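Local coordinates for protein DNA helicase RecQ (PDB 4Q48) that probably couples ATP hydrolysis to 3'-5' translocation and unwinding of duplex DNA, the chain being the catalytic core of a longer RecQ helicase, at residues Ala92-Thr97 against Arg104-Ala109; Arg129-Leu134 against Ala168-Glu173; Val308-Leu313 against Gln322-Ala327. All coordinates share one frame; numbering follows the deposited sequence.

Interaction 1: residues Ala92-Thr97 against Arg104-Ala109; sequences AFLNST and REVEDA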
ATOM      1  N   ALA A  92      13.288   4.778  24.440  1.00 40.96           N
ATOM      2  CA  ALA A  92      14.102   3.621  24.752  1.00 41.61           C
ATOM      3  C   ALA A  92      13.605   2.405  24.018  1.00 44.84           C
ATOM      4  O   ALA A  92      12.562   2.456  23.367  1.00 45.48           O
ATOM      5  CB  ALA A  92      14.108   3.381  26.238  1.00 40.55           C
ATOM      6  N   PHE A  93      14.364   1.318  24.093  1.00 44.69           N
ATOM      7  CA  PHE A  93      13.959   0.088  23.422  1.00 45.77           C
ATOM      8  C   PHE A  93      13.907  -1.038  24.369  1.00 44.82           C
ATOM      9  O   PHE A  93      14.807  -1.211  25.182  1.00 45.62           O
ATOM     10  CB  PHE A  93      14.926  -0.331  22.316  1.00 54.46           C
ATOM     11  CG  PHE A  93      15.138   0.699  21.307  1.00 62.58           C
ATOM     12  CD1 PHE A  93      14.118   1.044  20.439  1.00 71.56           C
ATOM     13  CD2 PHE A  93      16.350   1.350  21.225  1.00 71.96           C
ATOM     14  CE1 PHE A  93      14.295   2.024  19.491  1.00 79.71           C
ATOM     15  CE2 PHE A  93      16.540   2.327  20.282  1.00 88.49           C
ATOM     16  CZ  PHE A  93      15.508   2.659  19.402  1.00 83.56           C
ATOM     17  N   LEU A  94      12.885  -1.852  24.184  1.00 47.68           N
ATOM     18  CA  LEU A  94      12.685  -3.027  24.976  1.00 44.02           C
ATOM     19  C   LEU A  94      12.475  -4.200  24.007  1.00 50.10           C
ATOM     20  O   LEU A  94      11.492  -4.234  23.265  1.00 45.58           O
ATOM     21  CB  LEU A  94      11.494  -2.798  25.899  1.00 40.64           C
ATOM     22  CG  LEU A  94      11.220  -3.668  27.117  1.00 44.49           C
ATOM     23  CD1 LEU A  94      12.257  -3.354  28.179  1.00 48.02           C
ATOM     24  CD2 LEU A  94       9.814  -3.357  27.629  1.00 34.06           C
ATOM     25  N   ASN A  95      13.409  -5.149  24.026  1.00 52.47           N
ATOM     26  CA  ASN A  95      13.330  -6.364  23.213  1.00 60.08           C
ATOM     27  C   ASN A  95      14.322  -7.415  23.715  1.00 67.12           C
ATOM     28  O   ASN A  95      15.216  -7.114  24.516  1.00 64.30           O
ATOM     29  CB  ASN A  95      13.608  -6.070  21.737  1.00 63.09           C
ATOM     30  CG  ASN A  95      14.851  -5.226  21.542  1.00 61.30           C
ATOM     31  OD1 ASN A  95      15.967  -5.704  21.732  1.00 63.52           O
ATOM     32  ND2 ASN A  95      14.664  -3.966  21.160  1.00 54.92           N
ATOM     33  N   SER A  96      14.192  -8.640  23.217  1.00 68.69           N
ATOM     34  CA  SER A  96      15.014  -9.734  23.723  1.00 73.29           C
ATOM     35  C   SER A  96      16.446  -9.771  23.181  1.00 75.63           C
ATOM     36  O   SER A  96      17.227 -10.628  23.581  1.00 81.57           O
ATOM     37  CB  SER A  96      14.319 -11.070  23.455  1.00 77.30           C
ATOM     38  OG  SER A  96      13.170 -11.192  24.284  1.00 74.05           O
ATOM     39  N   THR A  97      16.804  -8.845  22.295  1.00 73.67           N
ATOM     40  CA  THR A  97      18.212  -8.660  21.954  1.00 67.59           C
ATOM     41  C   THR A  97      18.971  -8.068  23.139  1.00 70.41           C
ATOM     42  O   THR A  97      20.189  -7.950  23.092  1.00 78.74           O
ATOM     43  CB  THR A  97      18.420  -7.707  20.742  1.00 70.51           C
ATOM     44  OG1 THR A  97      18.484  -6.333  21.179  1.00 60.34           O
ATOM     45  CG2 THR A  97      17.322  -7.901  19.694  1.00 72.62           C
ATOM     46  N   ARG A 104      16.083  -4.498  32.481  1.00 60.91           N
ATOM     47  CA  ARG A 104      15.561  -4.212  33.798  1.00 58.55           C
ATOM     48  C   ARG A 104      15.614  -2.714  34.083  1.00 56.51           C
ATOM     49  O   ARG A 104      14.833  -2.207  34.906  1.00 58.35           O
ATOM     50  CB  ARG A 104      16.376  -5.016  34.822  1.00 61.62           C
ATOM     51  CG  ARG A 104      15.961  -4.939  36.269  1.00 66.02           C
ATOM     52  CD  ARG A 104      16.889  -5.818  37.120  1.00 70.46           C
ATOM     53  NE  ARG A 104      17.032  -7.153  36.537  1.00 71.55           N
ATOM     54  CZ  ARG A 104      18.178  -7.829  36.461  1.00 70.86           C
ATOM     55  NH1 ARG A 104      19.300  -7.300  36.940  1.00 70.46           N
ATOM     56  NH2 ARG A 104      18.204  -9.036  35.902  1.00 65.42           N
ATOM     57  N   GLU A 105      16.456  -1.982  33.350  1.00 55.16           N
ATOM     58  CA  GLU A 105      16.585  -0.538  33.610  1.00 59.43           C
ATOM     59  C   GLU A 105      15.748   0.324  32.684  1.00 56.39           C
ATOM     60  O   GLU A 105      15.446   1.480  33.011  1.00 60.06           O
ATOM     61  CB  GLU A 105      18.050  -0.100  33.475  1.00 60.82           C
ATOM     62  CG  GLU A 105      19.061  -1.164  33.889  1.00 74.63           C
ATOM     63  CD  GLU A 105      20.508  -0.716  33.754  1.00 81.05           C
ATOM     64  OE1 GLU A 105      21.163  -0.513  34.803  1.00 84.62           O
ATOM     65  OE2 GLU A 105      20.942  -0.430  32.608  1.00 79.81           O
ATOM     66  N   VAL A 106      15.308  -0.251  31.574  1.00 43.95           N
ATOM     67  CA  VAL A 106      14.357   0.429  30.727  1.00 43.52           C
ATOM     68  C   VAL A 106      13.010   0.290  31.407  1.00 44.73           C
ATOM     69  O   VAL A 106      12.196   1.226  31.449  1.00 40.93           O
ATOM     70  CB  VAL A 106      14.363  -0.158  29.304  1.00 44.25           C
ATOM     71  CG1 VAL A 106      13.229   0.401  28.465  1.00 35.81           C
ATOM     72  CG2 VAL A 106      15.701   0.150  28.653  1.00 43.20           C
ATOM     73  N   GLU A 107      12.795  -0.886  31.969  1.00 44.55           N
ATOM     74  CA  GLU A 107      11.613  -1.115  32.773  1.00 49.38           C
ATOM     75  C   GLU A 107      11.547  -0.148  33.958  1.00 46.73           C
ATOM     76  O   GLU A 107      10.467   0.406  34.219  1.00 38.85           O
ATOM     77  CB  GLU A 107      11.565  -2.564  33.240  1.00 41.28           C
ATOM     78  CG  GLU A 107      11.095  -3.465  32.139  1.00 43.03           C
ATOM     79  CD  GLU A 107      11.246  -4.914  32.482  1.00 47.85           C
ATOM     80  OE1 GLU A 107      11.892  -5.203  33.512  1.00 50.79           O
ATOM     81  OE2 GLU A 107      10.719  -5.763  31.729  1.00 45.96           O
ATOM     82  N   ASP A 108      12.673   0.066  34.654  1.00 40.49           N
ATOM     83  CA  ASP A 108      12.671   1.006  35.779  1.00 48.68           C
ATOM     84  C   ASP A 108      12.326   2.381  35.266  1.00 45.30           C
ATOM     85  O   ASP A 108      11.545   3.117  35.863  1.00 39.64           O
ATOM     86  CB  ASP A 108      14.033   1.084  36.488  1.00 57.86           C
ATOM     87  CG  ASP A 108      14.178   0.088  37.636  1.00 69.17           C
ATOM     88  OD1 ASP A 108      13.381  -0.880  37.739  1.00 61.25           O
ATOM     89  OD2 ASP A 108      15.126   0.282  38.437  1.00 74.67           O
ATOM     90  N   ALA A 109      12.889   2.694  34.108  1.00 46.08           N
ATOM     91  CA  ALA A 109      12.747   4.016  33.556  1.00 42.81           C
ATOM     92  C   ALA A 109      11.318   4.223  33.102  1.00 42.47           C
ATOM     93  O   ALA A 109      10.745   5.298  33.295  1.00 42.66           O
ATOM     94  CB  ALA A 109      13.740   4.206  32.406  1.00 40.30           C
TER

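Interaction 2: residues Arg129-Leu134 against Ala168-Glu173; sequences RTLDLL and AERFPE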
ATOM      1  N   ARG A 129       4.053 -11.156  31.682  1.00 43.00           N
ATOM      2  CA  ARG A 129       4.778 -10.289  32.591  1.00 39.90           C
ATOM      3  C   ARG A 129       4.802  -8.842  32.100  1.00 48.95           C
ATOM      4  O   ARG A 129       4.549  -7.912  32.879  1.00 52.30           O
ATOM      5  CB  ARG A 129       6.190 -10.815  32.797  1.00 31.85           C
ATOM      6  CG  ARG A 129       6.983 -10.037  33.772  1.00 29.31           C
ATOM      7  CD  ARG A 129       8.445 -10.284  33.550  1.00 37.35           C
ATOM      8  NE  ARG A 129       9.290  -9.540  34.475  1.00 34.62           N
ATOM      9  CZ  ARG A 129      10.030  -8.504  34.108  1.00 40.71           C
ATOM     10  NH1 ARG A 129       9.994  -8.107  32.841  1.00 41.39           N
ATOM     11  NH2 ARG A 129      10.789  -7.861  34.998  1.00 44.55           N
ATOM     12  N   THR A 130       5.097  -8.640  30.817  1.00 45.81           N
ATOM     13  CA  THR A 130       5.212  -7.288  30.293  1.00 47.99           C
ATOM     14  C   THR A 130       3.879  -6.523  30.387  1.00 43.52           C
ATOM     15  O   THR A 130       3.845  -5.348  30.741  1.00 41.76           O
ATOM     16  CB  THR A 130       5.691  -7.309  28.811  1.00 45.69           C
ATOM     17  OG1 THR A 130       6.968  -7.943  28.732  1.00 47.11           O
ATOM     18  CG2 THR A 130       5.793  -5.892  28.227  1.00 35.99           C
ATOM     19  N   LEU A 131       2.782  -7.207  30.102  1.00 43.47           N
ATOM     20  CA  LEU A 131       1.471  -6.573  30.135  1.00 43.67           C
ATOM     21  C   LEU A 131       1.128  -6.137  31.565  1.00 46.21           C
ATOM     22  O   LEU A 131       0.425  -5.146  31.779  1.00 45.46           O
ATOM     23  CB  LEU A 131       0.421  -7.527  29.569  1.00 45.42           C
ATOM     24  CG  LEU A 131       0.513  -7.635  28.038  1.00 45.74           C
ATOM     25  CD1 LEU A 131      -0.094  -8.929  27.576  1.00 49.16           C
ATOM     26  CD2 LEU A 131      -0.133  -6.459  27.305  1.00 43.69           C
ATOM     27  N   ASP A 132       1.666  -6.863  32.543  1.00 46.32           N
ATOM     28  CA  ASP A 132       1.451  -6.531  33.945  1.00 42.29           C
ATOM     29  C   ASP A 132       2.155  -5.214  34.326  1.00 44.43           C
ATOM     30  O   ASP A 132       1.537  -4.372  35.001  1.00 44.25           O
ATOM     31  CB  ASP A 132       1.957  -7.673  34.849  1.00 41.47           C
ATOM     32  CG  ASP A 132       0.966  -8.836  34.957  1.00 40.88           C
ATOM     33  OD1 ASP A 132      -0.200  -8.688  34.549  1.00 41.11           O
ATOM     34  OD2 ASP A 132       1.364  -9.920  35.430  1.00 39.55           O
ATOM     35  N   LEU A 133       3.414  -5.027  33.886  1.00 38.43           N
ATOM     36  CA  LEU A 133       4.161  -3.793  34.163  1.00 34.43           C
ATOM     37  C   LEU A 133       3.411  -2.598  33.619  1.00 43.30           C
ATOM     38  O   LEU A 133       3.283  -1.546  34.278  1.00 42.82           O
ATOM     39  CB  LEU A 133       5.547  -3.788  33.535  1.00 34.23           C
ATOM     40  CG  LEU A 133       6.694  -4.669  34.024  1.00 45.83           C
ATOM     41  CD1 LEU A 133       7.972  -4.012  33.594  1.00 45.46           C
ATOM     42  CD2 LEU A 133       6.707  -4.883  35.529  1.00 46.82           C
ATOM     43  N   LEU A 134       2.883  -2.773  32.418  1.00 36.22           N
ATOM     44  CA  LEU A 134       2.214  -1.681  31.753  1.00 35.58           C
ATOM     45  C   LEU A 134       1.049  -1.211  32.591  1.00 39.33           C
ATOM     46  O   LEU A 134       0.749  -0.013  32.649  1.00 39.13           O
ATOM     47  CB  LEU A 134       1.756  -2.139  30.370  1.00 40.17           C
ATOM     48  CG  LEU A 134       2.933  -2.273  29.386  1.00 36.59           C
ATOM     49  CD1 LEU A 134       2.529  -3.044  28.154  1.00 35.35           C
ATOM     50  CD2 LEU A 134       3.444  -0.892  28.997  1.00 25.44           C
ATOM     51  N   ALA A 168      -6.623  -3.883  23.245  1.00 58.19           N
ATOM     52  CA  ALA A 168      -7.982  -3.408  23.470  1.00 59.43           C
ATOM     53  C   ALA A 168      -8.669  -4.125  24.647  1.00 59.77           C
ATOM     54  O   ALA A 168      -9.605  -3.584  25.241  1.00 53.26           O
ATOM     55  CB  ALA A 168      -8.791  -3.555  22.216  1.00 63.41           C
ATOM     56  N   GLU A 169      -8.237  -5.344  24.969  1.00 57.19           N
ATOM     57  CA  GLU A 169      -8.803  -6.055  26.123  1.00 56.25           C
ATOM     58  C   GLU A 169      -8.309  -5.513  27.448  1.00 54.34           C
ATOM     59  O   GLU A 169      -9.061  -4.937  28.218  1.00 57.41           O
ATOM     60  CB  GLU A 169      -8.485  -7.545  26.065  1.00 58.61           C
ATOM     61  CG  GLU A 169      -9.618  -8.407  25.542  1.00 70.22           C
ATOM     62  CD  GLU A 169      -9.118  -9.673  24.864  1.00 89.65           C
ATOM     63  OE1 GLU A 169      -9.052  -9.706  23.601  1.00 77.23           O
ATOM     64  OE2 GLU A 169      -8.779 -10.629  25.605  1.00 99.31           O
ATOM     65  N   ARG A 170      -7.015  -5.659  27.688  1.00 54.88           N
ATOM     66  CA  ARG A 170      -6.454  -5.353  28.989  1.00 50.09           C
ATOM     67  C   ARG A 170      -6.329  -3.858  29.239  1.00 52.58           C
ATOM     68  O   ARG A 170      -6.179  -3.439  30.394  1.00 58.36           O
ATOM     69  CB  ARG A 170      -5.117  -6.081  29.167  1.00 47.02           C
ATOM     70  CG  ARG A 170      -5.380  -7.517  29.606  1.00 52.43           C
ATOM     71  CD  ARG A 170      -4.162  -8.345  29.893  1.00 47.63           C
ATOM     72  NE  ARG A 170      -3.516  -7.915  31.112  1.00 43.14           N
ATOM     73  CZ  ARG A 170      -2.484  -8.537  31.673  1.00 48.17           C
ATOM     74  NH1 ARG A 170      -1.981  -9.631  31.124  1.00 52.74           N
ATOM     75  NH2 ARG A 170      -1.942  -8.055  32.785  1.00 50.00           N
ATOM     76  N   PHE A 171      -6.418  -3.059  28.177  1.00 52.50           N
ATOM     77  CA  PHE A 171      -6.321  -1.603  28.294  1.00 51.50           C
ATOM     78  C   PHE A 171      -7.350  -0.884  27.449  1.00 53.03           C
ATOM     79  O   PHE A 171      -6.977  -0.158  26.534  1.00 56.74           O
ATOM     80  CB  PHE A 171      -4.929  -1.106  27.872  1.00 50.51           C
ATOM     81  CG  PHE A 171      -3.797  -1.861  28.499  1.00 44.13           C
ATOM     82  CD1 PHE A 171      -3.299  -2.996  27.901  1.00 39.61           C
ATOM     83  CD2 PHE A 171      -3.249  -1.435  29.692  1.00 38.69           C
ATOM     84  CE1 PHE A 171      -2.276  -3.688  28.481  1.00 43.70           C
ATOM     85  CE2 PHE A 171      -2.236  -2.116  30.279  1.00 40.56           C
ATOM     86  CZ  PHE A 171      -1.739  -3.244  29.679  1.00 46.73           C
ATOM     87  N   PRO A 172      -8.645  -1.072  27.744  1.00 56.15           N
ATOM     88  CA  PRO A 172      -9.693  -0.414  26.949  1.00 52.07           C
ATOM     89  C   PRO A 172      -9.628   1.104  27.029  1.00 54.46           C
ATOM     90  O   PRO A 172      -9.915   1.818  26.072  1.00 55.83           O
ATOM     91  CB  PRO A 172     -10.986  -0.916  27.587  1.00 44.34           C
ATOM     92  CG  PRO A 172     -10.600  -2.157  28.324  1.00 47.20           C
ATOM     93  CD  PRO A 172      -9.216  -1.904  28.815  1.00 53.02           C
ATOM     94  N   GLU A 173      -9.251   1.590  28.199  1.00 55.03           N
ATOM     95  CA  GLU A 173      -9.301   3.012  28.480  1.00 53.86           C
ATOM     96  C   GLU A 173      -8.195   3.790  27.790  1.00 50.48           C
ATOM     97  O   GLU A 173      -8.316   5.002  27.627  1.00 57.21           O
ATOM     98  CB  GLU A 173      -9.261   3.235  29.999  1.00 53.39           C
ATOM     99  CG  GLU A 173      -7.873   3.102  30.616  1.00 51.11           C
ATOM    100  CD  GLU A 173      -7.341   1.658  30.645  1.00 59.63           C
ATOM    101  OE1 GLU A 173      -8.093   0.699  30.288  1.00 53.14           O
ATOM    102  OE2 GLU A 173      -6.151   1.493  31.043  1.00 61.49           O
TER

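Interaction 3: residues Val308-Leu313 against Gln322-Ala327; sequences VAHLDL and QETGRA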
ATOM      1  N   VAL A 308      12.284   6.502 -12.839  1.00 36.04           N
ATOM      2  CA  VAL A 308      12.344   5.105 -12.462  1.00 33.61           C
ATOM      3  C   VAL A 308      11.749   4.260 -13.569  1.00 33.28           C
ATOM      4  O   VAL A 308      10.576   4.410 -13.930  1.00 34.06           O
ATOM      5  CB  VAL A 308      11.635   4.821 -11.147  1.00 32.63           C
ATOM      6  CG1 VAL A 308      11.412   3.343 -11.006  1.00 34.15           C
ATOM      7  CG2 VAL A 308      12.499   5.292 -10.006  1.00 34.74           C
ATOM      8  N   ALA A 309      12.574   3.351 -14.081  1.00 34.44           N
ATOM      9  CA  ALA A 309      12.201   2.458 -15.158  1.00 33.67           C
ATOM     10  C   ALA A 309      11.945   1.049 -14.658  1.00 37.30           C
ATOM     11  O   ALA A 309      12.776   0.476 -13.955  1.00 39.07           O
ATOM     12  CB  ALA A 309      13.291   2.439 -16.221  1.00 32.70           C
ATOM     13  N   HIS A 310      10.821   0.463 -15.072  1.00 38.20           N
ATOM     14  CA  HIS A 310      10.572  -0.941 -14.778  1.00 36.49           C
ATOM     15  C   HIS A 310      10.631  -1.754 -16.065  1.00 42.05           C
ATOM     16  O   HIS A 310       9.843  -1.532 -16.986  1.00 40.41           O
ATOM     17  CB  HIS A 310       9.228  -1.113 -14.073  1.00 33.48           C
ATOM     18  CG  HIS A 310       9.284  -0.843 -12.599  1.00 34.06           C
ATOM     19  ND1 HIS A 310       8.977   0.387 -12.050  1.00 32.87           N
ATOM     20  CD2 HIS A 310       9.622  -1.647 -11.560  1.00 29.87           C
ATOM     21  CE1 HIS A 310       9.118   0.322 -10.737  1.00 33.12           C
ATOM     22  NE2 HIS A 310       9.502  -0.902 -10.415  1.00 31.23           N
ATOM     23  N   LEU A 311      11.568  -2.698 -16.130  1.00 42.08           N
ATOM     24  CA  LEU A 311      11.758  -3.471 -17.348  1.00 40.33           C
ATOM     25  C   LEU A 311      11.123  -4.842 -17.165  1.00 47.41           C
ATOM     26  O   LEU A 311      11.127  -5.688 -18.071  1.00 48.33           O
ATOM     27  CB  LEU A 311      13.246  -3.591 -17.658  1.00 36.92           C
ATOM     28  CG  LEU A 311      13.805  -2.379 -18.398  1.00 39.68           C
ATOM     29  CD1 LEU A 311      15.319  -2.475 -18.543  1.00 43.63           C
ATOM     30  CD2 LEU A 311      13.150  -2.199 -19.741  1.00 39.64           C
ATOM     31  N   ASP A 312      10.561  -5.041 -15.977  1.00 41.45           N
ATOM     32  CA  ASP A 312       9.777  -6.222 -15.657  1.00 47.12           C
ATOM     33  C   ASP A 312       8.677  -5.801 -14.694  1.00 48.10           C
ATOM     34  O   ASP A 312       8.733  -4.714 -14.104  1.00 41.33           O
ATOM     35  CB  ASP A 312      10.616  -7.344 -15.009  1.00 48.58           C
ATOM     36  CG  ASP A 312      11.748  -7.830 -15.883  1.00 51.91           C
ATOM     37  OD1 ASP A 312      11.486  -8.314 -17.008  1.00 52.57           O
ATOM     38  OD2 ASP A 312      12.908  -7.757 -15.418  1.00 59.99           O
ATOM     39  N   LEU A 313       7.670  -6.654 -14.549  1.00 43.69           N
ATOM     40  CA  LEU A 313       6.613  -6.397 -13.594  1.00 38.64           C
ATOM     41  C   LEU A 313       7.155  -6.440 -12.183  1.00 43.05           C
ATOM     42  O   LEU A 313       7.905  -7.354 -11.825  1.00 44.54           O
ATOM     43  CB  LEU A 313       5.493  -7.403 -13.754  1.00 43.23           C
ATOM     44  CG  LEU A 313       4.514  -7.111 -14.873  1.00 43.21           C
ATOM     45  CD1 LEU A 313       3.455  -8.212 -14.881  1.00 43.23           C
ATOM     46  CD2 LEU A 313       3.901  -5.736 -14.675  1.00 35.35           C
ATOM     47  N   GLN A 322       6.505   1.933  -3.930  1.00 37.31           N
ATOM     48  CA  GLN A 322       7.689   2.314  -3.179  1.00 40.01           C
ATOM     49  C   GLN A 322       8.811   2.543  -4.191  1.00 40.14           C
ATOM     50  O   GLN A 322       9.590   3.493  -4.072  1.00 36.87           O
ATOM     51  CB  GLN A 322       8.112   1.259  -2.144  1.00 39.92           C
ATOM     52  CG  GLN A 322       9.606   1.398  -1.797  1.00 48.90           C
ATOM     53  CD  GLN A 322      10.216   0.239  -1.013  1.00 69.48           C
ATOM     54  OE1 GLN A 322      10.002  -0.937  -1.335  1.00 82.53           O
ATOM     55  NE2 GLN A 322      11.023   0.571  -0.004  1.00 68.02           N
ATOM     56  N   GLU A 323       8.876   1.697  -5.213  1.00 39.33           N
ATOM     57  CA  GLU A 323       9.958   1.827  -6.169  1.00 36.60           C
ATOM     58  C   GLU A 323       9.842   3.108  -7.015  1.00 33.04           C
ATOM     59  O   GLU A 323      10.744   3.917  -7.014  1.00 32.24           O
ATOM     60  CB  GLU A 323      10.023   0.594  -7.056  1.00 35.47           C
ATOM     61  CG  GLU A 323      10.705  -0.564  -6.399  1.00 36.52           C
ATOM     62  CD  GLU A 323      10.215  -1.903  -6.922  1.00 44.56           C
ATOM     63  OE1 GLU A 323       9.796  -1.958  -8.101  1.00 41.58           O
ATOM     64  OE2 GLU A 323      10.220  -2.894  -6.149  1.00 52.61           O
ATOM     65  N   THR A 324       8.728   3.317  -7.697  1.00 31.75           N
ATOM     66  CA  THR A 324       8.540   4.552  -8.428  1.00 32.60           C
ATOM     67  C   THR A 324       8.688   5.768  -7.506  1.00 37.26           C
ATOM     68  O   THR A 324       9.087   6.856  -7.946  1.00 33.28           O
ATOM     69  CB  THR A 324       7.154   4.629  -9.103  1.00 33.82           C
ATOM     70  OG1 THR A 324       6.144   4.622  -8.097  1.00 31.15           O
ATOM     71  CG2 THR A 324       6.927   3.483 -10.058  1.00 32.33           C
ATOM     72  N   GLY A 325       8.323   5.588  -6.237  1.00 38.37           N
ATOM     73  CA  GLY A 325       8.311   6.678  -5.289  1.00 33.51           C
ATOM     74  C   GLY A 325       9.675   7.204  -4.938  1.00 32.83           C
ATOM     75  O   GLY A 325       9.790   8.227  -4.287  1.00 39.16           O
ATOM     76  N   ARG A 326      10.723   6.515  -5.362  1.00 34.54           N
ATOM     77  CA  ARG A 326      12.075   6.982  -5.082  1.00 35.02           C
ATOM     78  C   ARG A 326      12.472   8.084  -6.017  1.00 39.18           C
ATOM     79  O   ARG A 326      13.568   8.639  -5.920  1.00 50.19           O
ATOM     80  CB  ARG A 326      13.088   5.847  -5.192  1.00 30.55           C
ATOM     81  CG  ARG A 326      12.916   4.780  -4.170  1.00 34.38           C
ATOM     82  CD  ARG A 326      14.181   4.034  -3.975  1.00 43.37           C
ATOM     83  NE  ARG A 326      14.215   3.358  -2.687  1.00 48.82           N
ATOM     84  CZ  ARG A 326      13.793   2.116  -2.506  1.00 57.00           C
ATOM     85  NH1 ARG A 326      13.299   1.441  -3.539  1.00 53.78           N
ATOM     86  NH2 ARG A 326      13.870   1.550  -1.304  1.00 62.72           N
ATOM     87  N   ALA A 327      11.555   8.437  -6.896  1.00 36.91           N
ATOM     88  CA  ALA A 327      11.819   9.430  -7.899  1.00 35.65           C
ATOM     89  C   ALA A 327      11.314  10.761  -7.413  1.00 34.07           C
ATOM     90  O   ALA A 327      10.480  10.805  -6.531  1.00 34.77           O
ATOM     91  CB  ALA A 327      11.164   9.049  -9.207  1.00 37.66           C
TER

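Interaction 1: residues Ala92-Thr97 against Arg104-Ala109
Asn95 OD1 is the best-held polar atom among these residues, gripped by two donors that both belong to Thr97. The stronger is the threonine hydroxyl: Thr97 OG1 donates to Asn95 OD1 over 2.7 Å, lying in the carbonyl plane with a C=O...O angle of 157°. The second, from Thr97 N, is weak and strongly bent (129°). Together they tie down the turn that follows strand 91-94, just before the chain enters helix 100-111. Between strand and helix the chemistry is quite different, for no hydrogen bond crosses. The two elements are the first half of a beta-alpha-beta unit at one border of the parallel sheet in the first RecA-like domain, completed by strand 117-120. Val106 carries the contact. Val106 CG1, anti to the backbone N (chi1 171°), fits between two strand side chains, 3.8 Å from Ala92 CB and 3.9 Å from Leu94 CD1. The other methyl, Val106 CG2, faces the backbone, 3.8 Å from Phe93 O. Leu94, with CG also anti to its backbone N, runs past Val106 in the opposing direction, so that the two touch alongside rather than tip to tip. The same Leu94 CD1 reaches Glu107 CG at 4.1 Å. Only the aliphatic part of Glu107 is used here; its extended chain carries the carboxylate on to a salt bridge with Arg129. Phe93 points to the other side of the strand, against Met77 and Val81 of helix 74-84, while Leu118 of the neighbouring strand also touches Ala92, Leu94 and Val106. Strand and helix are thus joined by aliphatic groups without directional bonds, and the polar groups are spent on other partners: Asn95 on the connecting turn, Glu107 on Arg129 of another helix.

Interaction 2: residues Arg129-Leu134 against Ala168-Glu173
The side chain of Arg170, in the last turn of helix 165-170, reaches across to helix 128-135 and finds an acceptor in Asp132. Arg170 NH2 donates to Asp132 OD1 over 2.6 Å with an N-H...O angle of 147°, a hydrogen bond within a salt bridge. The oxygen lies almost in the guanidinium plane and receives the proton on its anti lone pair, the one away from OD2. Carboxylate and guanidinium planes are 60° apart, and with the anti lone pair in use the bridge rests on one nitrogen and one oxygen. A bend at chi3 (71°) brings the group there; NE has a hydrogen-bond partner just beside the segments, and NH2 keeps a long, weak ion pair with Glu135. Leu131 lies over one face of the guanidinium, its CB 3.6 Å from Arg170 NH1, so the flat cation rests on a hydrocarbon step. An alanine in place of Arg170 would remove the whole guanidinium and would probably leave Asp132 without its partner and Leu131 less well covered.

Beside the ion pair the contact turns apolar. Phe171, the first residue to leave helical geometry, puts its CE1 3.7 Å from Leu131 CD2 and its CZ 3.7 Å from Leu134 CB. The carbonyl oxygen of Leu131 lies at the ring edge, 3.6 Å from Phe171 CZ, where it faces the slightly positive rim. On the same helix the Thr130 hydroxyl is satisfied, donating through OG1 to Arg124 O. Farther in, the Phe171 ring meets that of Phe142 on strand 139-145 of the sheet in the first RecA-like domain. Such grading implies a division of labour, in which the buried aromatic group gives shape complementarity and the ion pair at the margin, probably weakened by solvent, gives direction.

Interaction 3: residues Val308-Leu313 against Gln322-Ala327
Strand 305-310, helix 317-324 and strand 334-340 form a beta-alpha-beta unit of the second RecA-like domain, and the sequence from Gln322 onward is helicase motif VI, whose arginines commonly serve nucleotide hydrolysis in relatives. At the centre, His310 NE2 donates to Glu323 OE1 over 2.6 Å. The bond is nearly straight (170°), lies close to the ring plane and ends on the anti lone pair of the acceptor. Ring and carboxylate are twisted 32° apart, and the two side chains cross at about a right angle. Glu323, extended beyond CG, also puts its CB at the edge of the imidazole, 3.7 Å from His310 NE2. A carboxylate so placed would probably favour a protonated imidazole.

Val308, two residues earlier on the same side of the strand, carries the apolar half. Val308 CG2 lies 3.7 Å from Glu323 O and 4.1 Å from Ala327 CB, while CG1 covers the backbone at Thr324 CA. The carbonyl touched by this methyl is already engaged, since Glu323 O accepts Arg326 N. A type I turn from Thr324 to Ala327, closed by Ala327 N on Thr324 O, brings the alanine methyl back to the strand.

In the next shell, the His310 ring meets Tyr242 at a shallow interplanar angle of about 20° and also meets Tyr320. Backbone bonds of Val308 and His310 to strand 334-340 fix the strand from which both side chains project. The rotation of Thr324 completes the setting: OG1 takes the crowded position between backbone N and carbonyl carbon and bonds to Tyr320 O, which leaves Thr324 CG2 at the imidazole edge, 3.9 Å from His310 CE1.

Interactions 1 and 2 belong to the first RecA-like domain and interaction 3 to the second, where its centre lies about 39 and 42 Å from theirs. The first two are neighbours, their centres about 17 Å apart, bridged by Glu107, whose aliphatic part packs on Leu133 in helix 128-135. Interactions 1 and 3 both set a strand against the helix that follows it in a beta-alpha-beta unit, yet the sheet-border contact uses aliphatic groups and no crossing hydrogen bond, whereas the fully buried one hides a histidine-carboxylate bond. Interaction 2 joins two elements distant in sequence and is the one with an exposed touching residue, Asp132, accordingly carrying an ion pair beside its buried aromatic part.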